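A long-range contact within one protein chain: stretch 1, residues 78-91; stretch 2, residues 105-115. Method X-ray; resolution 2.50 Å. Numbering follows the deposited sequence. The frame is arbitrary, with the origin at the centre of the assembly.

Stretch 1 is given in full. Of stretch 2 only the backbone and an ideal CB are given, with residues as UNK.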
# COMPACT_ATOMS: atom_id res chain seq x y z
N THR D 78 21.05 11.79 -24.62
CA THR D 78 21.09 10.52 -25.35
C THR D 78 20.88 9.35 -24.38
O THR D 78 21.54 9.27 -23.33
CB THR D 78 22.43 10.35 -26.12
OG1 THR D 78 22.68 11.50 -26.94
CG2 THR D 78 22.40 9.10 -27.02
N MET D 79 19.99 8.44 -24.75
CA MET D 79 19.47 7.44 -23.81
C MET D 79 20.49 6.38 -23.36
O MET D 79 20.54 6.06 -22.17
CB MET D 79 18.22 6.77 -24.38
CG MET D 79 17.48 5.84 -23.40
SD MET D 79 16.91 6.60 -21.85
CE MET D 79 15.73 7.79 -22.49
N GLU D 80 21.27 5.82 -24.29
CA GLU D 80 22.17 4.70 -23.93
C GLU D 80 23.44 5.09 -23.15
O GLU D 80 23.82 4.36 -22.23
CB GLU D 80 22.55 3.84 -25.15
CG GLU D 80 22.78 2.37 -24.75
CD GLU D 80 23.72 1.61 -25.67
OE1 GLU D 80 24.89 2.05 -25.84
OE2 GLU D 80 23.30 0.56 -26.22
N PRO D 81 24.11 6.19 -23.52
CA PRO D 81 25.16 6.63 -22.59
C PRO D 81 24.61 6.84 -21.17
O PRO D 81 25.25 6.46 -20.18
CB PRO D 81 25.66 7.96 -23.19
CG PRO D 81 24.75 8.27 -24.36
CD PRO D 81 24.13 6.96 -24.78
N LEU D 82 23.42 7.43 -21.08
CA LEU D 82 22.76 7.64 -19.79
C LEU D 82 22.52 6.32 -19.08
O LEU D 82 22.93 6.13 -17.93
CB LEU D 82 21.44 8.39 -19.98
CG LEU D 82 20.68 8.82 -18.72
CD1 LEU D 82 21.60 9.53 -17.75
CD2 LEU D 82 19.50 9.69 -19.11
N ALA D 83 21.86 5.40 -19.79
CA ALA D 83 21.63 4.05 -19.27
C ALA D 83 22.94 3.37 -18.84
O ALA D 83 22.98 2.72 -17.80
CB ALA D 83 20.90 3.21 -20.29
N GLU D 84 23.99 3.55 -19.63
CA GLU D 84 25.32 2.99 -19.32
C GLU D 84 26.00 3.66 -18.13
O GLU D 84 26.61 2.98 -17.32
CB GLU D 84 26.24 3.01 -20.56
CG GLU D 84 25.93 1.85 -21.52
CD GLU D 84 26.78 1.83 -22.77
OE1 GLU D 84 27.23 2.90 -23.25
OE2 GLU D 84 26.96 0.71 -23.30
N ALA D 85 25.87 4.98 -18.03
CA ALA D 85 26.36 5.70 -16.84
C ALA D 85 25.65 5.20 -15.59
O ALA D 85 26.28 4.97 -14.55
CB ALA D 85 26.16 7.20 -17.01
N VAL D 86 24.32 5.03 -15.70
CA VAL D 86 23.47 4.56 -14.59
C VAL D 86 23.88 3.17 -14.07
O VAL D 86 23.95 2.94 -12.86
CB VAL D 86 21.97 4.53 -15.01
CG1 VAL D 86 21.16 3.63 -14.08
CG2 VAL D 86 21.39 5.94 -15.06
N ALA D 87 24.14 2.26 -15.00
CA ALA D 87 24.53 0.90 -14.65
C ALA D 87 25.91 0.90 -14.01
O ALA D 87 26.14 0.19 -13.03
CB ALA D 87 24.48 0.00 -15.88
N ASP D 88 26.82 1.71 -14.55
CA ASP D 88 28.14 1.89 -13.94
C ASP D 88 27.97 2.22 -12.47
O ASP D 88 28.45 1.49 -11.61
CB ASP D 88 28.94 3.00 -14.64
CG ASP D 88 29.39 2.62 -16.05
OD1 ASP D 88 29.56 1.40 -16.33
OD2 ASP D 88 29.59 3.53 -16.88
N ALA D 89 27.24 3.30 -12.20
CA ALA D 89 26.93 3.74 -10.84
C ALA D 89 26.34 2.64 -9.93
O ALA D 89 26.72 2.50 -8.76
CB ALA D 89 25.97 4.91 -10.90
N LEU D 90 25.41 1.86 -10.48
CA LEU D 90 24.79 0.78 -9.72
C LEU D 90 25.80 -0.31 -9.38
O LEU D 90 25.87 -0.76 -8.23
CB LEU D 90 23.62 0.18 -10.49
CG LEU D 90 22.39 1.08 -10.55
CD1 LEU D 90 21.46 0.65 -11.68
CD2 LEU D 90 21.67 1.06 -9.21
N GLU D 91 26.57 -0.73 -10.38
CA GLU D 91 27.61 -1.74 -10.17
C GLU D 91 28.68 -1.22 -9.20
O GLU D 91 29.23 -2.00 -8.42
CB GLU D 91 28.27 -2.16 -11.51
CG GLU D 91 27.39 -3.06 -12.41
CD GLU D 91 28.14 -3.64 -13.63
OE1 GLU D 91 29.08 -2.98 -14.14
OE2 GLU D 91 27.78 -4.76 -14.09
N UNK D 105 7.19 7.34 -16.81
CA UNK D 105 7.42 8.11 -18.00
C UNK D 105 8.87 7.94 -18.45
O UNK D 105 9.35 6.86 -18.58
CB UNK D 105 7.09 9.58 -17.76
N UNK D 106 9.54 9.02 -18.75
CA UNK D 106 10.90 8.95 -19.18
C UNK D 106 11.66 7.97 -18.33
O UNK D 106 12.52 7.29 -18.82
CB UNK D 106 11.56 10.33 -19.14
N UNK D 107 11.36 7.94 -17.04
CA UNK D 107 11.93 6.96 -16.11
C UNK D 107 11.63 5.51 -16.47
O UNK D 107 12.43 4.63 -16.21
CB UNK D 107 11.41 7.24 -14.70
N UNK D 108 10.46 5.26 -17.04
CA UNK D 108 10.08 3.93 -17.50
C UNK D 108 10.96 3.47 -18.65
O UNK D 108 11.57 2.39 -18.60
CB UNK D 108 8.61 3.91 -17.93
N UNK D 109 11.02 4.29 -19.70
CA UNK D 109 11.87 4.03 -20.85
C UNK D 109 13.31 3.83 -20.39
O UNK D 109 13.96 2.89 -20.81
CB UNK D 109 11.78 5.17 -21.86
N UNK D 110 13.76 4.70 -19.48
CA UNK D 110 15.11 4.63 -18.93
C UNK D 110 15.32 3.37 -18.10
O UNK D 110 16.39 2.77 -18.18
CB UNK D 110 15.40 5.87 -18.08
N UNK D 111 14.31 2.99 -17.33
CA UNK D 111 14.34 1.77 -16.52
C UNK D 111 14.61 0.52 -17.37
O UNK D 111 15.52 -0.27 -17.09
CB UNK D 111 13.02 1.61 -15.77
N UNK D 112 13.80 0.38 -18.42
CA UNK D 112 13.91 -0.72 -19.38
C UNK D 112 15.32 -0.80 -19.98
O UNK D 112 15.96 -1.85 -19.95
CB UNK D 112 12.88 -0.55 -20.49
N UNK D 113 15.81 0.33 -20.48
CA UNK D 113 17.14 0.40 -21.07
C UNK D 113 18.26 0.01 -20.11
O UNK D 113 19.16 -0.74 -20.50
CB UNK D 113 17.39 1.82 -21.59
N UNK D 114 18.23 0.49 -18.88
CA UNK D 114 19.20 0.05 -17.87
C UNK D 114 19.07 -1.46 -17.58
O UNK D 114 20.07 -2.13 -17.28
CB UNK D 114 19.01 0.85 -16.58
N UNK D 115 17.84 -1.98 -17.65
CA UNK D 115 17.60 -3.41 -17.44
C UNK D 115 18.36 -4.22 -18.48
O UNK D 115 19.17 -5.09 -18.14
CB UNK D 115 16.10 -3.73 -17.50

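Two helices, 79-91 and 106-115, cross at -64° with their axes 8.8 Å apart at closest approach. No hydrogen bond links them, so the rules here are those of packing.

Position 105 lies just before the helix, with positive phi (60°) and nothing of stretch 1 near its CB. Glycine or asparagine tolerates such a backbone well, and a small polar residue would suit the N-cap. The deposited residue is Ser-105; its side chain makes no capping bond and is hydrogen-bonded elsewhere in the structure.

At position 106 the CB points sideways with no neighbour within 5.5 Å, so only a long side chain could reach the apolar Leu-82. Met-106 does so: its CE comes within 4.4 Å of Leu-82 CD2.

Positions 107 and 108 gain nothing from stretch 1, which leaves the choice open; they are Gly-107 and Ala-108.

Position 109 also points sideways, its ideal CB 4.8 Å from Met-79 CE. A medium or large apolar group would meet that methyl. Leu-109 fills the role, with CG 4.3 Å from Met-79 CE.

At position 110 the ideal CB sits 4.1 Å from Met-79 SD, and Leu-82, Ala-83 and Val-86 lie farther along the helix. A branched or flexible apolar chain, leucine, isoleucine or methionine, could span them. In Leu-110 (chi1 t, chi2 p) CD2 lies 4.2 Å from Leu-82 CD2, while CD1 is 4.4 Å from Ala-83 CB and 4.5 Å from Val-86 CG2.

Positions 111 and 112 offer no contact to design against. They hold Ala-111, pointing away, and Tyr-112, out of reach.

Position 113 points toward stretch 1, its ideal CB 4.0 Å from Ala-83 CB and 4.4 Å from Met-79 CG. Alanine or an apolar chain would fit, as would a polar one whose aliphatic stem covers these groups. Glu-113 takes the last course: its CG packs 3.9 Å from Met-79 CG, and OE2 is hydrogen-bonded elsewhere in the structure.

Position 114 is where the backbones come nearest, 4.9 Å from its CA to Ala-83 CA. The small Ala-83 accommodates this approach, and Val-86 and Leu-90 offer apolar surface beside it. A compact beta-branched residue would suit; alanine would fit but reach less. Val-114 puts CG2 3.4 Å from Val-86 CG1, a tight contact, and 3.9 Å from Ala-83 CB, while CG1 lies 4.1 Å from Leu-90 CD1.

Position 115 is out of reach and little constrained by stretch 1; it is Ala-115.

Stretch 2, residues 105-115: SMGALLAYEVA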
# COMPACT_ATOMS: atom_id res chain seq x y z
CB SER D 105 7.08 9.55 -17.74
OG SER D 105 6.81 10.23 -18.93
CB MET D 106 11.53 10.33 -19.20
CG MET D 106 12.93 10.41 -19.68
SD MET D 106 14.05 10.18 -18.34
CE MET D 106 15.39 11.17 -18.82
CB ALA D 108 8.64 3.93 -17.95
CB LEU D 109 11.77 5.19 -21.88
CG LEU D 109 12.47 5.02 -23.24
CD1 LEU D 109 12.32 3.61 -23.81
CD2 LEU D 109 11.96 6.04 -24.24
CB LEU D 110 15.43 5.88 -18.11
CG LEU D 110 16.66 5.86 -17.17
CD1 LEU D 110 17.90 5.24 -17.79
CD2 LEU D 110 16.94 7.28 -16.73
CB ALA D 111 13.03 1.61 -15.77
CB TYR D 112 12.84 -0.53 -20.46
CG TYR D 112 12.98 -1.40 -21.70
CD1 TYR D 112 13.07 -2.78 -21.60
CD2 TYR D 112 12.98 -0.82 -22.97
CE1 TYR D 112 13.18 -3.57 -22.75
CE2 TYR D 112 13.09 -1.60 -24.10
CZ TYR D 112 13.19 -2.97 -23.99
OH TYR D 112 13.30 -3.73 -25.13
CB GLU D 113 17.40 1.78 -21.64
CG GLU D 113 16.62 2.05 -22.91
CD GLU D 113 17.18 1.33 -24.11
OE1 GLU D 113 18.43 1.27 -24.26
OE2 GLU D 113 16.37 0.83 -24.92
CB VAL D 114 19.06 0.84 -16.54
CG1 VAL D 114 19.82 0.12 -15.41
CG2 VAL D 114 19.55 2.28 -16.71
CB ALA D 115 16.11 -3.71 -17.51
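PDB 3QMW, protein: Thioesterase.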